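Local atomic coordinates of putative polyketide cyclase (Silicibacter sp. TM1040, PDB entry 3F8H), a protein that is of unknown function but belongs to the SnoaL-like family and is a putative polyketide cyclase, presumably acting on a small molecule. Residues C42-A48 with R128-R134; Y96-Y102 with Q114-P120. All blocks are in the same frame, centred on the assembly; numbering follows the deposited sequence.

Interaction 1: C42-A48 with R128-R134; sequences CLSEDVA and RDGLITR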
loop_
_atom_site.group_PDB
_atom_site.type_symbol
_atom_site.label_atom_id
_atom_site.label_comp_id
_atom_site.label_asym_id
_atom_site.label_seq_id
_atom_site.Cartn_x
_atom_site.Cartn_y
_atom_site.Cartn_z
ATOM N N CYS A 42 -8.206 19.503 0.523
ATOM C CA CYS A 42 -6.888 18.975 0.139
ATOM C C CYS A 42 -6.876 18.367 -1.253
ATOM O O CYS A 42 -5.826 18.002 -1.796
ATOM C CB CYS A 42 -6.469 17.871 1.102
ATOM S SG CYS A 42 -6.027 18.473 2.712
ATOM N N LEU A 43 -8.066 18.241 -1.817
ATOM C CA LEU A 43 -8.237 17.589 -3.105
ATOM C C LEU A 43 -8.490 18.496 -4.287
ATOM O O LEU A 43 -9.136 19.531 -4.174
ATOM C CB LEU A 43 -9.429 16.627 -3.041
ATOM C CG LEU A 43 -9.546 15.734 -1.821
ATOM C CD1 LEU A 43 -10.796 14.934 -1.958
ATOM C CD2 LEU A 43 -8.315 14.786 -1.589
ATOM N N SER A 44 -8.026 18.036 -5.445
ATOM C CA SER A 44 -8.331 18.717 -6.712
ATOM C C SER A 44 -9.764 18.387 -7.156
ATOM O O SER A 44 -10.351 17.390 -6.748
ATOM C CB SER A 44 -7.365 18.313 -7.841
ATOM O OG SER A 44 -7.562 16.963 -8.200
ATOM N N GLU A 45 -10.302 19.264 -8.003
ATOM C CA GLU A 45 -11.657 19.119 -8.522
ATOM C C GLU A 45 -11.771 17.848 -9.328
ATOM O O GLU A 45 -12.831 17.247 -9.451
ATOM C CB GLU A 45 -12.039 20.328 -9.382
ATOM C CG GLU A 45 -12.244 21.608 -8.588
ATOM C CD GLU A 45 -13.552 21.600 -7.825
ATOM O OE1 GLU A 45 -14.223 20.551 -7.840
ATOM O OE2 GLU A 45 -13.932 22.650 -7.253
ATOM N N ASP A 46 -10.648 17.414 -9.857
ATOM C CA ASP A 46 -10.616 16.189 -10.704
ATOM C C ASP A 46 -10.032 14.951 -9.995
ATOM O O ASP A 46 -9.639 13.946 -10.588
ATOM C CB ASP A 46 -9.906 16.476 -11.995
ATOM C CG ASP A 46 -8.464 16.865 -11.797
ATOM O OD1 ASP A 46 -8.070 17.210 -10.662
ATOM O OD2 ASP A 46 -7.736 16.838 -12.799
ATOM N N VAL A 47 -10.056 15.007 -8.689
ATOM C CA VAL A 47 -9.499 13.905 -7.890
ATOM C C VAL A 47 -10.069 12.527 -8.300
ATOM O O VAL A 47 -11.272 12.348 -8.492
ATOM C CB VAL A 47 -9.701 14.135 -6.397
ATOM C CG1 VAL A 47 -11.227 14.125 -6.056
ATOM C CG2 VAL A 47 -8.866 13.105 -5.578
ATOM N N ALA A 48 -9.140 11.593 -8.495
ATOM C CA ALA A 48 -9.430 10.225 -8.805
ATOM C C ALA A 48 -9.182 9.367 -7.589
ATOM O O ALA A 48 -8.043 9.102 -7.207
ATOM C CB ALA A 48 -8.605 9.716 -10.028
ATOM N N ARG A 128 -0.885 17.629 -7.675
ATOM C CA ARG A 128 -0.596 18.652 -8.655
ATOM C C ARG A 128 -0.964 20.026 -8.053
ATOM O O ARG A 128 -2.017 20.206 -7.441
ATOM C CB ARG A 128 -1.364 18.386 -9.940
ATOM C CG ARG A 128 -1.199 19.462 -10.995
ATOM C CD ARG A 128 -2.221 19.292 -12.134
ATOM N NE ARG A 128 -3.605 19.485 -11.671
ATOM C CZ ARG A 128 -4.594 18.589 -11.785
ATOM N NH1 ARG A 128 -4.397 17.430 -12.406
ATOM N NH2 ARG A 128 -5.800 18.875 -11.319
ATOM N N ASP A 129 -0.031 20.955 -8.149
ATOM C CA ASP A 129 -0.233 22.310 -7.634
ATOM C C ASP A 129 -0.653 22.272 -6.171
ATOM O O ASP A 129 -1.481 23.071 -5.724
ATOM C CB ASP A 129 -1.314 23.009 -8.423
ATOM C CG ASP A 129 -0.895 23.324 -9.850
ATOM O OD1 ASP A 129 0.315 23.321 -10.142
ATOM O OD2 ASP A 129 -1.799 23.614 -10.663
ATOM N N GLY A 130 -0.153 21.272 -5.477
ATOM C CA GLY A 130 -0.360 21.142 -4.013
ATOM C C GLY A 130 -1.617 20.420 -3.541
ATOM O O GLY A 130 -1.917 20.315 -2.342
ATOM N N LEU A 131 -2.364 19.946 -4.510
ATOM C CA LEU A 131 -3.587 19.257 -4.260
ATOM C C LEU A 131 -3.534 17.789 -4.685
ATOM O O LEU A 131 -2.930 17.410 -5.654
ATOM C CB LEU A 131 -4.724 19.971 -4.985
ATOM C CG LEU A 131 -4.930 21.419 -4.485
ATOM C CD1 LEU A 131 -5.993 22.116 -5.288
ATOM C CD2 LEU A 131 -5.292 21.394 -2.988
ATOM N N ILE A 132 -4.216 16.973 -3.914
ATOM C CA ILE A 132 -4.292 15.542 -4.187
ATOM C C ILE A 132 -5.148 15.278 -5.410
ATOM O O ILE A 132 -6.320 15.641 -5.443
ATOM C CB ILE A 132 -4.865 14.769 -2.995
ATOM C CG1 ILE A 132 -3.909 14.884 -1.797
ATOM C CG2 ILE A 132 -5.105 13.277 -3.405
ATOM C CD1 ILE A 132 -4.563 14.467 -0.443
ATOM N N THR A 133 -4.556 14.656 -6.421
ATOM C CA THR A 133 -5.272 14.364 -7.666
ATOM C C THR A 133 -5.619 12.883 -7.812
ATOM O O THR A 133 -6.355 12.457 -8.728
ATOM C CB THR A 133 -4.448 14.780 -8.905
ATOM O OG1 THR A 133 -3.227 14.038 -8.927
ATOM C CG2 THR A 133 -4.165 16.329 -8.917
ATOM N N ARG A 134 -5.006 12.109 -6.942
ATOM C CA ARG A 134 -5.278 10.677 -6.836
ATOM C C ARG A 134 -4.977 10.149 -5.459
ATOM O O ARG A 134 -3.979 10.509 -4.836
ATOM C CB ARG A 134 -4.419 9.850 -7.792
ATOM C CG ARG A 134 -4.587 8.391 -7.393
ATOM C CD ARG A 134 -3.776 7.456 -8.147
ATOM N NE ARG A 134 -2.325 7.599 -8.006
ATOM C CZ ARG A 134 -1.527 6.770 -7.332
ATOM N NH1 ARG A 134 -1.994 5.720 -6.655
ATOM N NH2 ARG A 134 -0.233 7.010 -7.352
HETATM O O HOH W 1 -7.061 13.196 -11.342
#
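Leu43 pairs with Ile132 and, beyond a corner in segment 42-48, Ala48 pairs with Arg134, both as parallel bridges whose CA atoms lie 4.6 Å apart. Ile132 N donates to Cys42 O and Ile132 O accepts from Ser44 N, so the two bonds straddle Leu43 as a parallel pairing requires. The type I turn from Ser44 to Val47 makes the corner, after which Ala48 N donates to Thr133 O. A water donates to both Asp46 O and Thr133 O, bridging turn and strand. The type I' turn from Arg128 to Leu131, where Gly130 readily takes a positive phi, leaves Arg128 next to the strand, and its side chain, bent at chi3 (65°), carries the guanidinium to Asp46. Asp46 OD1 and Arg128 NH2 form a salt bridge, 2.9 Å apart, on the oxygen's syn side and at the guanidinium edge; the planes are 51° apart and the bonds to OD2 weak. Ser44 OG sits between its backbone N and carbonyl carbon (chi1 68°), from where it donates a short 2.5 Å bond to the same Asp46 OD1. Thr133 CG2 lies over one guanidinium face, 3.6 Å above its plane. With an alanine at Ser44, Asp46 OD1 would keep Arg128 NH2 but lose its other donor, and the carboxylate would probably be freer to swing. Leu43 CD2 rests 3.7 Å from Ile132 CB, and Val47 CG2 approaches Ile132 CG2 more loosely; branched aliphatic groups suit this buried face. Arg134, in a classic beta bulge with Thr133 opposite Asp126, forms salt bridges to Asp126 and to Glu95 of the second subunit. Leu43 packs on Phe63 of helix 60-73 and Ile132 on Ile24 of helix 23-33, tying inner strand 131-139 and its parallel partner to both helices.

Interaction 2: Y96-Y102 with Q114-P120; sequences YTVNGTY and QQSYKLP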
loop_
_atom_site.group_PDB
_atom_site.type_symbol
_atom_site.label_atom_id
_atom_site.label_comp_id
_atom_site.label_asym_id
_atom_site.label_seq_id
_atom_site.Cartn_x
_atom_site.Cartn_y
_atom_site.Cartn_z
ATOM N N TYR A 96 0.398 3.775 8.069
ATOM C CA TYR A 96 -0.179 4.100 9.374
ATOM C C TYR A 96 -0.998 2.936 9.915
ATOM O O TYR A 96 -1.211 1.926 9.244
ATOM C CB TYR A 96 -1.043 5.370 9.260
ATOM C CG TYR A 96 -1.995 5.333 8.075
ATOM C CD1 TYR A 96 -1.580 5.758 6.847
ATOM C CD2 TYR A 96 -3.290 4.817 8.187
ATOM C CE1 TYR A 96 -2.420 5.676 5.728
ATOM C CE2 TYR A 96 -4.127 4.731 7.097
ATOM C CZ TYR A 96 -3.684 5.163 5.859
ATOM O OH TYR A 96 -4.503 5.091 4.749
ATOM N N THR A 97 -1.445 3.150 11.135
ATOM C CA THR A 97 -2.272 2.215 11.897
ATOM C C THR A 97 -3.697 2.742 12.050
ATOM O O THR A 97 -3.928 3.861 12.478
ATOM C CB THR A 97 -1.701 1.929 13.300
ATOM O OG1 THR A 97 -0.366 1.426 13.159
ATOM C CG2 THR A 97 -2.586 0.868 14.077
ATOM N N VAL A 98 -4.626 1.921 11.598
ATOM C CA VAL A 98 -6.048 2.206 11.712
ATOM C C VAL A 98 -6.629 1.514 12.933
ATOM O O VAL A 98 -6.526 0.296 13.080
ATOM C CB VAL A 98 -6.829 1.694 10.496
ATOM C CG1 VAL A 98 -8.317 1.983 10.691
ATOM C CG2 VAL A 98 -6.266 2.331 9.172
ATOM N N ASN A 99 -7.208 2.332 13.805
ATOM C CA ASN A 99 -7.901 1.893 15.003
ATOM C C ASN A 99 -9.356 2.309 14.885
ATOM O O ASN A 99 -9.631 3.492 14.754
ATOM C CB ASN A 99 -7.345 2.598 16.228
ATOM C CG ASN A 99 -5.843 2.581 16.279
ATOM O OD1 ASN A 99 -5.276 1.678 16.915
ATOM N ND2 ASN A 99 -5.170 3.554 15.568
ATOM N N GLY A 100 -10.274 1.350 14.923
ATOM C CA GLY A 100 -11.704 1.665 14.815
ATOM C C GLY A 100 -12.724 0.782 15.493
ATOM O O GLY A 100 -12.425 -0.198 16.118
ATOM N N THR A 101 -13.958 1.207 15.278
ATOM C CA THR A 101 -15.184 0.543 15.705
ATOM C C THR A 101 -16.118 0.476 14.510
ATOM O O THR A 101 -16.323 1.463 13.802
ATOM C CB THR A 101 -15.849 1.340 16.818
ATOM O OG1 THR A 101 -14.873 1.551 17.844
ATOM C CG2 THR A 101 -17.106 0.595 17.435
ATOM N N TYR A 102 -16.667 -0.711 14.299
ATOM C CA TYR A 102 -17.593 -0.977 13.177
ATOM C C TYR A 102 -18.998 -0.693 13.675
ATOM O O TYR A 102 -19.600 -1.462 14.459
ATOM C CB TYR A 102 -17.354 -2.386 12.660
ATOM C CG TYR A 102 -18.068 -2.802 11.404
ATOM C CD1 TYR A 102 -18.460 -1.889 10.446
ATOM C CD2 TYR A 102 -18.258 -4.143 11.138
ATOM C CE1 TYR A 102 -19.071 -2.318 9.267
ATOM C CE2 TYR A 102 -18.867 -4.572 10.005
ATOM C CZ TYR A 102 -19.272 -3.675 9.061
ATOM O OH TYR A 102 -19.872 -4.170 7.914
ATOM N N GLN A 114 -20.494 -3.220 16.557
ATOM C CA GLN A 114 -19.650 -2.303 17.324
ATOM C C GLN A 114 -18.337 -2.973 17.674
ATOM O O GLN A 114 -17.764 -2.728 18.721
ATOM C CB GLN A 114 -20.345 -1.801 18.570
ATOM C CG GLN A 114 -21.772 -1.378 18.327
ATOM C CD GLN A 114 -21.896 -0.331 17.265
ATOM O OE1 GLN A 114 -21.194 0.686 17.300
ATOM N NE2 GLN A 114 -22.803 -0.557 16.301
ATOM N N GLN A 115 -17.898 -3.848 16.778
ATOM C CA GLN A 115 -16.609 -4.544 16.917
ATOM C C GLN A 115 -15.458 -3.552 16.772
ATOM O O GLN A 115 -15.473 -2.689 15.892
ATOM C CB GLN A 115 -16.331 -5.596 15.806
ATOM C CG GLN A 115 -17.323 -6.654 15.501
ATOM C CD GLN A 115 -18.342 -6.204 14.500
ATOM O OE1 GLN A 115 -18.851 -5.080 14.568
ATOM N NE2 GLN A 115 -18.676 -7.086 13.575
ATOM N N SER A 116 -14.436 -3.741 17.599
ATOM C CA SER A 116 -13.216 -2.947 17.483
ATOM C C SER A 116 -12.208 -3.666 16.574
ATOM O O SER A 116 -12.220 -4.901 16.396
ATOM C CB SER A 116 -12.631 -2.630 18.867
ATOM O OG SER A 116 -11.936 -3.736 19.372
ATOM N N TYR A 117 -11.367 -2.882 15.932
ATOM C CA TYR A 117 -10.354 -3.443 15.079
ATOM C C TYR A 117 -9.113 -2.546 15.051
ATOM O O TYR A 117 -9.150 -1.338 15.334
ATOM C CB TYR A 117 -10.886 -3.667 13.645
ATOM C CG TYR A 117 -11.504 -2.413 12.998
ATOM C CD1 TYR A 117 -12.857 -2.170 13.123
ATOM C CD2 TYR A 117 -10.735 -1.471 12.321
ATOM C CE1 TYR A 117 -13.455 -1.036 12.551
ATOM C CE2 TYR A 117 -11.332 -0.303 11.754
ATOM C CZ TYR A 117 -12.691 -0.105 11.891
ATOM O OH TYR A 117 -13.329 1.005 11.370
ATOM N N LYS A 118 -8.014 -3.174 14.706
ATOM C CA LYS A 118 -6.750 -2.457 14.592
ATOM C C LYS A 118 -5.958 -3.075 13.469
ATOM O O LYS A 118 -5.729 -4.277 13.443
ATOM C CB LYS A 118 -5.932 -2.508 15.882
ATOM C CG LYS A 118 -4.655 -1.671 15.826
ATOM C CD LYS A 118 -3.658 -1.969 16.954
ATOM C CE LYS A 118 -4.070 -1.377 18.287
ATOM N NZ LYS A 118 -3.069 -1.552 19.391
ATOM N N LEU A 119 -5.560 -2.254 12.523
ATOM C CA LEU A 119 -4.791 -2.813 11.436
ATOM C C LEU A 119 -4.008 -1.786 10.663
ATOM O O LEU A 119 -4.386 -0.619 10.580
ATOM C CB LEU A 119 -5.687 -3.611 10.489
ATOM C CG LEU A 119 -6.602 -2.817 9.592
ATOM C CD1 LEU A 119 -7.205 -3.742 8.586
ATOM C CD2 LEU A 119 -7.643 -2.097 10.394
ATOM N N PRO A 120 -2.896 -2.238 10.102
ATOM C CA PRO A 120 -2.066 -1.402 9.299
ATOM C C PRO A 120 -2.744 -1.134 7.989
ATOM O O PRO A 120 -3.590 -1.901 7.564
ATOM C CB PRO A 120 -0.801 -2.240 9.084
ATOM C CG PRO A 120 -0.987 -3.496 9.809
ATOM C CD PRO A 120 -2.333 -3.581 10.325
#
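Gln114 bonds only weakly through its N to Tyr102 O, where the antiparallel pairing frays. Gln115 O then takes the Tyr102 N-H, and the Gln115 amide lies alongside the Tyr102 ring, their planes 27° apart, with OE1 3.6 Å from CD2. Arg113 N on OE1 and the carbonyls of Val148 and Glu111 on NE2 fix that amide. Ser116 forms a non-hydrogen-bonded pair with Thr101. Tyr117 exchanges two backbone bonds with Gly100, and its CG lies between backbone N and carbonyl carbon (chi1 54°), which lays the ring across that glycine: Gly100 CA sits 3.8 Å from the ring centroid, a CH-pi contact that a CB would obstruct. Val98 CG1 meets the ring's edge, 3.9 Å from CE2, while Tyr117 OH bonds Glu76. Lys118, in one of two conformers, runs its aliphatic chain beside Asn99 and past Thr97 CG2. Leu119 exchanges a second pair of bonds with Val98, sets CD2 3.9 Å from Val98 CB and touches Trp144 of helix 141-149. Pro120 packs on Tyr138 of the second subunit. Tyr96 OH bonds Ser123 and a diol probably from the crystallisation liquor; another lies near Tyr117, consistent with a pocket on their face of the SnoaL-like sheet. The Val98, Tyr117 and Leu119 face is thus mostly apolar, its amide and hydroxyls satisfied by hydrogen bonds; the Thr97, Asn99 and Lys118 face is polar apart from Pro120.

In the fold
Both interactions belong to one mixed sheet, in which strands 115-128 and 131-139 are consecutive neighbours, yet they lie on opposite sides of the chain's centre, about 27 Å apart between centres. Interaction 2 is nested within the chain loop closed by interaction 1. Each is partly buried. Interaction 1 joins segments 80 residues apart in sequence by short parallel pairing around a corner, helped by an exposed salt bridge and a water; interaction 2 is a regular antiparallel pairing of near neighbours, sealed by aromatic packing. Interaction 1 leans on helices 23-33 and 60-73, interaction 2 on helix 141-149, and each touches the second subunit through one residue.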